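Local coordinates for transcriptional regulator (Methanobacterium thermoautotrophicum, PDB 3BPV), which probably binds DNA as a winged-helix transcriptional repressor of the MarR family, working as a pair of identical subunits, at residues Arg12-Phe17 with Lys102-Trp107; Thr28-Ala33 with Ala61-Arg66; Leu36-Glu41 with Tyr85-Thr90. All blocks are in the same frame, centred on the assembly; numbering follows the deposited sequence.

Contact 1 of 3, residues Arg12-Phe17 with Lys102-Trp107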
loop_
_atom_site.group_PDB
_atom_site.type_symbol
_atom_site.label_atom_id
_atom_site.label_comp_id
_atom_site.label_asym_id
_atom_site.label_seq_id
_atom_site.Cartn_x
_atom_site.Cartn_y
_atom_site.Cartn_z
ATOM N N ARG A 12 -3.047 -3.034 -6.095
ATOM C CA ARG A 12 -2.503 -4.384 -6.177
ATOM C C ARG A 12 -2.140 -4.709 -7.623
ATOM O O ARG A 12 -1.178 -5.442 -7.885
ATOM C CB ARG A 12 -3.498 -5.411 -5.630
ATOM C CG ARG A 12 -3.491 -5.516 -4.115
ATOM C CD ARG A 12 -4.128 -6.813 -3.649
ATOM N NE ARG A 12 -5.577 -6.820 -3.800
ATOM C CZ ARG A 12 -6.419 -6.204 -2.977
ATOM N NH1 ARG A 12 -5.957 -5.526 -1.938
ATOM N NH2 ARG A 12 -7.726 -6.273 -3.191
ATOM N N SER A 13 -2.898 -4.162 -8.568
ATOM C CA SER A 13 -2.607 -4.417 -9.971
ATOM C C SER A 13 -1.301 -3.717 -10.307
ATOM O O SER A 13 -0.495 -4.225 -11.087
ATOM C CB SER A 13 -3.737 -3.901 -10.870
ATOM O OG SER A 13 -3.730 -2.491 -10.988
ATOM N N HIS A 14 -1.081 -2.559 -9.693
ATOM C CA HIS A 14 0.141 -1.801 -9.920
ATOM C C HIS A 14 1.327 -2.592 -9.390
ATOM O O HIS A 14 2.371 -2.676 -10.038
ATOM C CB HIS A 14 0.042 -0.435 -9.226
ATOM C CG HIS A 14 1.281 0.396 -9.334
ATOM N ND1 HIS A 14 2.336 0.274 -8.458
ATOM C CD2 HIS A 14 1.634 1.362 -10.214
ATOM C CE1 HIS A 14 3.285 1.130 -8.791
ATOM N NE2 HIS A 14 2.884 1.802 -9.854
ATOM N N ARG A 15 1.156 -3.194 -8.220
ATOM C CA ARG A 15 2.205 -3.992 -7.611
ATOM C C ARG A 15 2.595 -5.169 -8.502
ATOM O O ARG A 15 3.782 -5.443 -8.703
ATOM C CB ARG A 15 1.737 -4.487 -6.242
ATOM C CG ARG A 15 2.771 -5.273 -5.461
ATOM C CD ARG A 15 2.583 -5.036 -3.968
ATOM N NE ARG A 15 1.185 -5.165 -3.581
ATOM C CZ ARG A 15 0.695 -4.798 -2.403
ATOM N NH1 ARG A 15 1.492 -4.270 -1.483
ATOM N NH2 ARG A 15 -0.597 -4.958 -2.142
ATOM N N VAL A 16 1.594 -5.864 -9.031
ATOM C CA VAL A 16 1.856 -7.006 -9.902
ATOM C C VAL A 16 2.508 -6.540 -11.205
ATOM O O VAL A 16 3.444 -7.169 -11.699
ATOM C CB VAL A 16 0.552 -7.776 -10.221
ATOM C CG1 VAL A 16 0.815 -8.842 -11.280
ATOM C CG2 VAL A 16 0.014 -8.432 -8.957
ATOM N N PHE A 17 2.022 -5.437 -11.761
ATOM C CA PHE A 17 2.571 -4.914 -13.013
ATOM C C PHE A 17 4.038 -4.497 -12.850
ATOM O O PHE A 17 4.885 -4.818 -13.691
ATOM C CB PHE A 17 1.744 -3.713 -13.478
ATOM C CG PHE A 17 1.959 -3.342 -14.916
ATOM C CD1 PHE A 17 1.389 -4.095 -15.933
ATOM C CD2 PHE A 17 2.728 -2.235 -15.253
ATOM C CE1 PHE A 17 1.578 -3.752 -17.271
ATOM C CE2 PHE A 17 2.926 -1.880 -16.586
ATOM C CZ PHE A 17 2.348 -2.643 -17.598
ATOM N N LYS A 102 8.087 5.064 -17.514
ATOM C CA LYS A 102 7.463 4.504 -18.707
ATOM C C LYS A 102 6.528 3.371 -18.292
ATOM O O LYS A 102 5.436 3.215 -18.846
ATOM C CB LYS A 102 8.520 3.974 -19.680
ATOM C CG LYS A 102 7.924 3.397 -20.957
ATOM C CD LYS A 102 8.978 2.746 -21.836
ATOM C CE LYS A 102 8.342 2.132 -23.075
ATOM N NZ LYS A 102 7.280 1.150 -22.714
ATOM N N VAL A 103 6.960 2.577 -17.318
ATOM C CA VAL A 103 6.134 1.480 -16.827
ATOM C C VAL A 103 4.884 2.054 -16.149
ATOM O O VAL A 103 3.790 1.510 -16.306
ATOM C CB VAL A 103 6.929 0.596 -15.845
ATOM C CG1 VAL A 103 6.000 -0.394 -15.145
ATOM C CG2 VAL A 103 8.022 -0.154 -16.616
ATOM N N GLU A 104 5.044 3.155 -15.418
ATOM C CA GLU A 104 3.897 3.787 -14.761
ATOM C C GLU A 104 2.880 4.219 -15.810
ATOM O O GLU A 104 1.677 4.019 -15.644
ATOM C CB GLU A 104 4.322 5.018 -13.952
ATOM C CG GLU A 104 5.060 4.739 -12.647
ATOM C CD GLU A 104 4.234 3.932 -11.655
ATOM O OE1 GLU A 104 2.988 3.950 -11.746
ATOM O OE2 GLU A 104 4.839 3.289 -10.774
ATOM N N GLU A 105 3.371 4.819 -16.892
ATOM C CA GLU A 105 2.516 5.284 -17.979
ATOM C C GLU A 105 1.765 4.119 -18.618
ATOM O O GLU A 105 0.567 4.214 -18.887
ATOM C CB GLU A 105 3.364 5.995 -19.040
ATOM C CG GLU A 105 2.562 6.581 -20.190
ATOM C CD GLU A 105 3.446 7.249 -21.229
ATOM O OE1 GLU A 105 4.217 8.162 -20.862
ATOM O OE2 GLU A 105 3.366 6.862 -22.412
ATOM N N ARG A 106 2.477 3.023 -18.874
ATOM C CA ARG A 106 1.860 1.846 -19.474
ATOM C C ARG A 106 0.767 1.283 -18.568
ATOM O O ARG A 106 -0.298 0.876 -19.039
ATOM C CB ARG A 106 2.918 0.767 -19.747
ATOM C CG ARG A 106 3.897 1.105 -20.868
ATOM C CD ARG A 106 4.955 0.015 -21.004
ATOM N NE ARG A 106 4.351 -1.298 -21.226
ATOM C CZ ARG A 106 5.029 -2.441 -21.252
ATOM N NH1 ARG A 106 6.343 -2.442 -21.071
ATOM N NH2 ARG A 106 4.393 -3.585 -21.462
ATOM N N TRP A 107 1.032 1.241 -17.264
ATOM C CA TRP A 107 0.045 0.725 -16.324
ATOM C C TRP A 107 -1.209 1.599 -16.364
ATOM O O TRP A 107 -2.329 1.096 -16.429
ATOM C CB TRP A 107 0.621 0.702 -14.905
ATOM C CG TRP A 107 -0.383 0.298 -13.877
ATOM C CD1 TRP A 107 -0.902 -0.950 -13.680
ATOM C CD2 TRP A 107 -1.038 1.162 -12.942
ATOM N NE1 TRP A 107 -1.845 -0.912 -12.678
ATOM C CE2 TRP A 107 -1.948 0.372 -12.209
ATOM C CE3 TRP A 107 -0.948 2.531 -12.656
ATOM C CZ2 TRP A 107 -2.763 0.903 -11.205
ATOM C CZ3 TRP A 107 -1.761 3.062 -11.657
ATOM C CH2 TRP A 107 -2.656 2.246 -10.946
#

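Contact 2 of 3, residues Thr28-Ala33 with Ala61-Arg66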
loop_
_atom_site.group_PDB
_atom_site.type_symbol
_atom_site.label_atom_id
_atom_site.label_comp_id
_atom_site.label_asym_id
_atom_site.label_seq_id
_atom_site.Cartn_x
_atom_site.Cartn_y
_atom_site.Cartn_z
ATOM N N THR A 28 10.434 -3.952 -6.962
ATOM C CA THR A 28 9.079 -4.163 -6.499
ATOM C C THR A 28 8.487 -2.787 -6.266
ATOM O O THR A 28 9.212 -1.787 -6.206
ATOM C CB THR A 28 9.046 -4.901 -5.167
ATOM O OG1 THR A 28 9.848 -4.183 -4.220
ATOM C CG2 THR A 28 9.564 -6.321 -5.324
ATOM N N ASP A 29 7.174 -2.738 -6.114
ATOM C CA ASP A 29 6.466 -1.493 -5.876
ATOM C C ASP A 29 7.068 -0.736 -4.691
ATOM O O ASP A 29 7.313 0.465 -4.773
ATOM C CB ASP A 29 4.994 -1.811 -5.606
ATOM C CG ASP A 29 4.131 -0.585 -5.530
ATOM O OD1 ASP A 29 4.464 0.339 -4.760
ATOM O OD2 ASP A 29 3.105 -0.556 -6.237
ATOM N N ALA A 30 7.302 -1.434 -3.589
ATOM C CA ALA A 30 7.857 -0.800 -2.398
ATOM C C ALA A 30 9.220 -0.166 -2.670
ATOM O O ALA A 30 9.508 0.936 -2.191
ATOM C CB ALA A 30 7.963 -1.819 -1.267
ATOM N N GLN A 31 10.071 -0.851 -3.425
ATOM C CA GLN A 31 11.390 -0.302 -3.740
ATOM C C GLN A 31 11.278 0.908 -4.659
ATOM O O GLN A 31 11.999 1.889 -4.485
ATOM C CB GLN A 31 12.273 -1.347 -4.415
ATOM C CG GLN A 31 12.710 -2.494 -3.540
ATOM C CD GLN A 31 13.551 -3.473 -4.319
ATOM O OE1 GLN A 31 14.704 -3.198 -4.631
ATOM N NE2 GLN A 31 12.967 -4.613 -4.662
ATOM N N VAL A 32 10.391 0.839 -5.644
ATOM C CA VAL A 32 10.213 1.960 -6.551
ATOM C C VAL A 32 9.754 3.194 -5.777
ATOM O O VAL A 32 10.244 4.298 -6.013
ATOM C CB VAL A 32 9.180 1.630 -7.653
ATOM C CG1 VAL A 32 8.771 2.900 -8.398
ATOM C CG2 VAL A 32 9.777 0.634 -8.628
ATOM N N ALA A 33 8.823 3.016 -4.850
ATOM C CA ALA A 33 8.325 4.143 -4.069
ATOM C C ALA A 33 9.466 4.799 -3.306
ATOM O O ALA A 33 9.588 6.024 -3.308
ATOM C CB ALA A 33 7.245 3.671 -3.100
ATOM N N ALA A 61 13.468 -1.050 6.259
ATOM C CA ALA A 61 14.858 -1.486 6.317
ATOM C C ALA A 61 15.166 -2.534 5.251
ATOM O O ALA A 61 16.187 -2.451 4.571
ATOM C CB ALA A 61 15.177 -2.038 7.704
ATOM N N ARG A 62 14.286 -3.522 5.116
ATOM C CA ARG A 62 14.483 -4.578 4.128
ATOM C C ARG A 62 14.348 -4.028 2.713
ATOM O O ARG A 62 15.086 -4.427 1.820
ATOM C CB ARG A 62 13.484 -5.713 4.351
ATOM C CG ARG A 62 13.657 -6.420 5.689
ATOM C CD ARG A 62 12.914 -7.750 5.725
ATOM N NE ARG A 62 13.556 -8.733 4.854
ATOM C CZ ARG A 62 14.554 -9.528 5.225
ATOM N NH1 ARG A 62 15.035 -9.480 6.461
ATOM N NH2 ARG A 62 15.086 -10.366 4.348
ATOM N N THR A 63 13.406 -3.117 2.504
ATOM C CA THR A 63 13.215 -2.523 1.187
ATOM C C THR A 63 14.453 -1.732 0.755
ATOM O O THR A 63 14.924 -1.845 -0.383
ATOM C CB THR A 63 11.989 -1.593 1.199
ATOM O OG1 THR A 63 10.829 -2.354 1.554
ATOM C CG2 THR A 63 11.773 -0.951 -0.157
ATOM N N LEU A 64 14.986 -0.930 1.670
ATOM C CA LEU A 64 16.164 -0.134 1.372
ATOM C C LEU A 64 17.398 -1.015 1.178
ATOM O O LEU A 64 18.248 -0.719 0.341
ATOM C CB LEU A 64 16.396 0.884 2.489
ATOM C CG LEU A 64 15.312 1.957 2.602
ATOM C CD1 LEU A 64 15.569 2.788 3.850
ATOM C CD2 LEU A 64 15.308 2.838 1.357
ATOM N N ARG A 65 17.494 -2.105 1.934
ATOM C CA ARG A 65 18.636 -3.000 1.789
ATOM C C ARG A 65 18.651 -3.582 0.376
ATOM O O ARG A 65 19.706 -3.691 -0.249
ATOM C CB ARG A 65 18.567 -4.122 2.832
ATOM C CG ARG A 65 19.820 -4.981 2.899
ATOM C CD ARG A 65 19.749 -5.974 4.052
ATOM N NE ARG A 65 19.609 -5.299 5.340
ATOM C CZ ARG A 65 19.607 -5.922 6.514
ATOM N NH1 ARG A 65 19.738 -7.240 6.571
ATOM N NH2 ARG A 65 19.475 -5.225 7.634
ATOM N N ARG A 66 17.480 -3.947 -0.134
ATOM C CA ARG A 66 17.391 -4.495 -1.483
ATOM C C ARG A 66 17.817 -3.457 -2.521
ATOM O O ARG A 66 18.508 -3.786 -3.488
ATOM C CB ARG A 66 15.963 -4.976 -1.761
ATOM C CG ARG A 66 15.552 -6.155 -0.890
ATOM C CD ARG A 66 14.122 -6.579 -1.142
ATOM N NE ARG A 66 13.924 -7.103 -2.490
ATOM C CZ ARG A 66 12.766 -7.582 -2.939
ATOM N NH1 ARG A 66 11.705 -7.604 -2.145
ATOM N NH2 ARG A 66 12.674 -8.042 -4.177
#

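Contact 3 of 3, residues Leu36-Glu41 with Tyr85-Thr90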
loop_
_atom_site.group_PDB
_atom_site.type_symbol
_atom_site.label_atom_id
_atom_site.label_comp_id
_atom_site.label_asym_id
_atom_site.label_seq_id
_atom_site.Cartn_x
_atom_site.Cartn_y
_atom_site.Cartn_z
ATOM N N LEU A 36 11.915 6.637 -5.792
ATOM C CA LEU A 36 11.405 7.912 -6.287
ATOM C C LEU A 36 11.399 8.972 -5.200
ATOM O O LEU A 36 11.659 10.147 -5.472
ATOM C CB LEU A 36 9.999 7.750 -6.871
ATOM C CG LEU A 36 9.913 6.870 -8.125
ATOM C CD1 LEU A 36 8.467 6.774 -8.589
ATOM C CD2 LEU A 36 10.796 7.461 -9.226
ATOM N N ARG A 37 11.109 8.570 -3.967
ATOM C CA ARG A 37 11.091 9.528 -2.866
ATOM C C ARG A 37 12.491 10.056 -2.562
ATOM O O ARG A 37 12.659 11.241 -2.277
ATOM C CB ARG A 37 10.496 8.885 -1.613
ATOM C CG ARG A 37 10.264 9.858 -0.471
ATOM C CD ARG A 37 9.092 10.783 -0.748
ATOM N NE ARG A 37 8.917 11.755 0.327
ATOM C CZ ARG A 37 9.759 12.753 0.571
ATOM N NH1 ARG A 37 10.835 12.917 -0.186
ATOM N NH2 ARG A 37 9.527 13.588 1.573
ATOM N N ILE A 38 13.495 9.186 -2.616
ATOM C CA ILE A 38 14.866 9.607 -2.351
ATOM C C ILE A 38 15.347 10.471 -3.511
ATOM O O ILE A 38 16.088 11.443 -3.316
ATOM C CB ILE A 38 15.800 8.391 -2.201
ATOM C CG1 ILE A 38 15.344 7.537 -1.017
ATOM C CG2 ILE A 38 17.238 8.856 -1.984
ATOM C CD1 ILE A 38 15.987 6.174 -0.970
ATOM N N HIS A 39 14.920 10.103 -4.714
ATOM C CA HIS A 39 15.268 10.815 -5.937
ATOM C C HIS A 39 14.838 12.278 -5.868
ATOM O O HIS A 39 15.578 13.177 -6.285
ATOM C CB HIS A 39 14.597 10.120 -7.133
ATOM C CG HIS A 39 14.660 10.896 -8.413
ATOM N ND1 HIS A 39 15.849 11.237 -9.023
ATOM C CD2 HIS A 39 13.676 11.374 -9.212
ATOM C CE1 HIS A 39 15.593 11.890 -10.143
ATOM N NE2 HIS A 39 14.284 11.987 -10.282
ATOM N N ARG A 40 13.647 12.522 -5.334
ATOM C CA ARG A 40 13.145 13.885 -5.243
ATOM C C ARG A 40 13.657 14.619 -4.009
ATOM O O ARG A 40 13.489 15.836 -3.897
ATOM C CB ARG A 40 11.612 13.891 -5.263
ATOM C CG ARG A 40 10.950 13.242 -4.063
ATOM C CD ARG A 40 9.438 13.391 -4.147
ATOM N NE ARG A 40 9.045 14.792 -4.269
ATOM C CZ ARG A 40 9.265 15.715 -3.337
ATOM N NH1 ARG A 40 9.876 15.387 -2.206
ATOM N NH2 ARG A 40 8.882 16.968 -3.542
ATOM N N GLU A 41 14.290 13.894 -3.090
ATOM C CA GLU A 41 14.815 14.519 -1.881
ATOM C C GLU A 41 16.171 13.924 -1.497
ATOM O O GLU A 41 16.303 13.220 -0.489
ATOM C CB GLU A 41 13.799 14.363 -0.741
ATOM C CG GLU A 41 14.136 15.122 0.531
ATOM C CD GLU A 41 12.953 15.206 1.487
ATOM O OE1 GLU A 41 13.168 15.489 2.681
ATOM O OE2 GLU A 41 11.807 15.002 1.037
ATOM N N TYR A 85 20.912 7.751 9.222
ATOM C CA TYR A 85 21.559 7.446 7.950
ATOM C C TYR A 85 21.028 8.296 6.803
ATOM O O TYR A 85 19.825 8.549 6.708
ATOM C CB TYR A 85 21.391 5.957 7.637
ATOM C CG TYR A 85 22.174 5.100 8.597
ATOM C CD1 TYR A 85 23.510 4.790 8.351
ATOM C CD2 TYR A 85 21.614 4.688 9.804
ATOM C CE1 TYR A 85 24.271 4.100 9.284
ATOM C CE2 TYR A 85 22.368 3.997 10.746
ATOM C CZ TYR A 85 23.696 3.710 10.480
ATOM O OH TYR A 85 24.466 3.055 11.414
ATOM N N ILE A 86 21.940 8.729 5.936
ATOM C CA ILE A 86 21.608 9.566 4.791
ATOM C C ILE A 86 21.447 8.719 3.539
ATOM O O ILE A 86 22.281 7.863 3.249
ATOM C CB ILE A 86 22.723 10.609 4.537
ATOM C CG1 ILE A 86 23.020 11.376 5.828
ATOM C CG2 ILE A 86 22.311 11.555 3.425
ATOM C CD1 ILE A 86 21.824 12.052 6.433
ATOM N N LEU A 87 20.379 8.973 2.792
ATOM C CA LEU A 87 20.116 8.218 1.571
ATOM C C LEU A 87 20.231 9.079 0.327
ATOM O O LEU A 87 19.857 10.245 0.329
ATOM C CB LEU A 87 18.704 7.624 1.606
ATOM C CG LEU A 87 18.336 6.841 2.864
ATOM C CD1 LEU A 87 16.860 6.488 2.840
ATOM C CD2 LEU A 87 19.197 5.594 2.952
ATOM N N GLU A 88 20.748 8.485 -0.739
ATOM C CA GLU A 88 20.865 9.178 -2.008
ATOM C C GLU A 88 20.800 8.156 -3.130
ATOM O O GLU A 88 21.227 7.013 -2.970
ATOM C CB GLU A 88 22.184 9.948 -2.093
ATOM C CG GLU A 88 22.311 10.783 -3.358
ATOM C CD GLU A 88 23.611 11.556 -3.417
ATOM O OE1 GLU A 88 23.869 12.356 -2.494
ATOM O OE2 GLU A 88 24.374 11.362 -4.386
ATOM N N VAL A 89 20.240 8.564 -4.259
ATOM C CA VAL A 89 20.149 7.670 -5.399
ATOM C C VAL A 89 21.485 7.703 -6.130
ATOM O O VAL A 89 22.082 8.764 -6.301
ATOM C CB VAL A 89 19.039 8.105 -6.365
ATOM C CG1 VAL A 89 18.946 7.123 -7.517
ATOM C CG2 VAL A 89 17.718 8.182 -5.626
ATOM N N THR A 90 21.960 6.534 -6.535
ATOM C CA THR A 90 23.223 6.435 -7.251
ATOM C C THR A 90 22.979 6.824 -8.703
ATOM O O THR A 90 21.839 7.042 -9.113
ATOM C CB THR A 90 23.755 5.006 -7.241
ATOM O OG1 THR A 90 22.803 4.157 -7.893
ATOM C CG2 THR A 90 23.990 4.524 -5.813
HETATM O O HOH W 1 18.940 11.032 -4.297
#

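Contact 1 of 3, residues Arg12-Phe17 with Lys102-Trp107
H14, F17 and W107 all carry CG anti to the backbone N (chi1 177° for H14 and 175° for W107), which extends each ring into the gap between helices 3-21 and 97-111, while E104 folds its chain back at chi2 to bring its carboxylate to the imidazole. H14 lies against one face of the indole: its CA sits over the five-membered ring, 3.9 Å from the centroid of that W107 ring, and its imidazole turns an edge to the six-membered ring in a T-shaped pair with planes at 89°. The imidazole NE2 donates to the syn lone pair of E104 OE2 at 2.6 Å, with ring and carboxylate nearly coplanar. At the rim of the indole, W107 NE1 donates in its own ring plane to S13 OG, 3.0 Å away; that hydroxyl is also bonded to I10 O one turn earlier. F17 meets W107 obliquely, its CD2 3.6 Å from W107 CB, and its CE2 lies 3.7 Å from V103 CG1. R106 touches the tip of F17 through its CB, and its guanidinium, bridged to E21, lies beyond with a face turned to F17 CZ. On its other nitrogen, ND1, H14 is hydrogen-bonded to D29. Held between two carboxylates in a buried setting, the imidazole is likely to be protonated, and both of its nitrogens are fixed, which locks the ring's rotation.

Contact 2 of 3, residues Thr28-Ala33 with Ala61-Arg66
Residues 29-33 and 61-66, on helices 29-40 and 57-69, run at 78° to each other, and the close-packed part of their contact is the methyl of T63. With CG2 anti to its backbone N, T63 sets this methyl against the backbone of the first turn of helix 29-40, 3.6 Å from A30 O and 3.7 Å from Q31 CA. The aliphatic part of Q31 continues the packing, its CG 3.8 Å from T63 CG2. The hydroxyl of T63 is bonded to T59 O of its own helix, and the methyl makes the closest approach.

The looser, solvent side is formed by R66, which is exposed, and T28, partly so. Buried Q31, extended beyond CG, reaches from the packed part to R66 and crosses it at about a right angle. Its OE1 packs 3.6 Å from R66 CB, and its NE2 lies over one face of the guanidinium, 3.4 Å from R66 CZ, with the planes 43° apart. T28 reaches R66 through its methyl alone, CG2 lying 3.7 Å from R66 NH2. T28 is the N-cap of helix 29-40: its OG1 takes a weak bond from Q31 N and a firmer one, 3.2 Å long, from Q31 NE2, nearly in the amide plane. The same NE2 is also bonded to N26 O.

The amide nitrogen and the guanidinium, both donors, thus touch over a face without a hydrogen bond. With NE2 engaged by T28 OG1 and N26 O, the amide is oriented from the start of its own helix, and its meeting with R66, donor against donor, would probably add little attraction.

Contact 3 of 3, residues Leu36-Glu41 with Tyr85-Thr90
The end of helix 29-40 packs across strand 84-89, one of the two antiparallel strands of the winged-helix wing; the axes of residues 36-40 and 85-89 lie 7.1 Å apart at a crossing angle of -95°. I38 carries the contact and spreads its branches over three consecutive strand residues. Its CG2, anti to the backbone N, rests 3.6 Å from E88 CA and 3.7 Å from V89 CG2, while CD1 meets L87 CD1 at 3.9 Å. L87 and V89, alternate residues of the strand, both point toward the helix, and V89 CG2 also lies 3.5 Å from H39 N. A water completes the join, donating to I38 O and accepting from V89 N, so that these two backbone groups are linked through it. Around I38, L64 and L49 from the neighbouring helices and I73 from the partner strand close the apolar core. An alanine at I38 would lose both the CG2 and the CD1 contacts and would probably loosen the seat of the strand on the helix. Within 36-41, R37 grips E41 OE2 end-on with NH1 and NH2. A helix laid across a two-stranded hairpin, with alternate strand residues facing the core, is the arrangement of the winged helix-turn-helix.

Contact 1 joins helix 3-21 to helix 97-111, far apart in sequence, and along the chain it encloses the other two. Contacts 2 and 3 share helix 29-40, whose first turn meets helix 57-69 and whose last turn meets strand 84-89; their segments alternate in sequence and their centres lie 12 Å apart, with L64 packing on both I38 and L87. Contacts 1 and 2, centres 16 Å apart, meet through H14 and D29, and both touch the second subunit. The centres of contacts 1 and 3 are 22 Å apart, on opposite sides of the chain's centre. Helix 29-40, itself part of the winged helix, thus lies between the wing and helix 3-21, with its start near the second subunit.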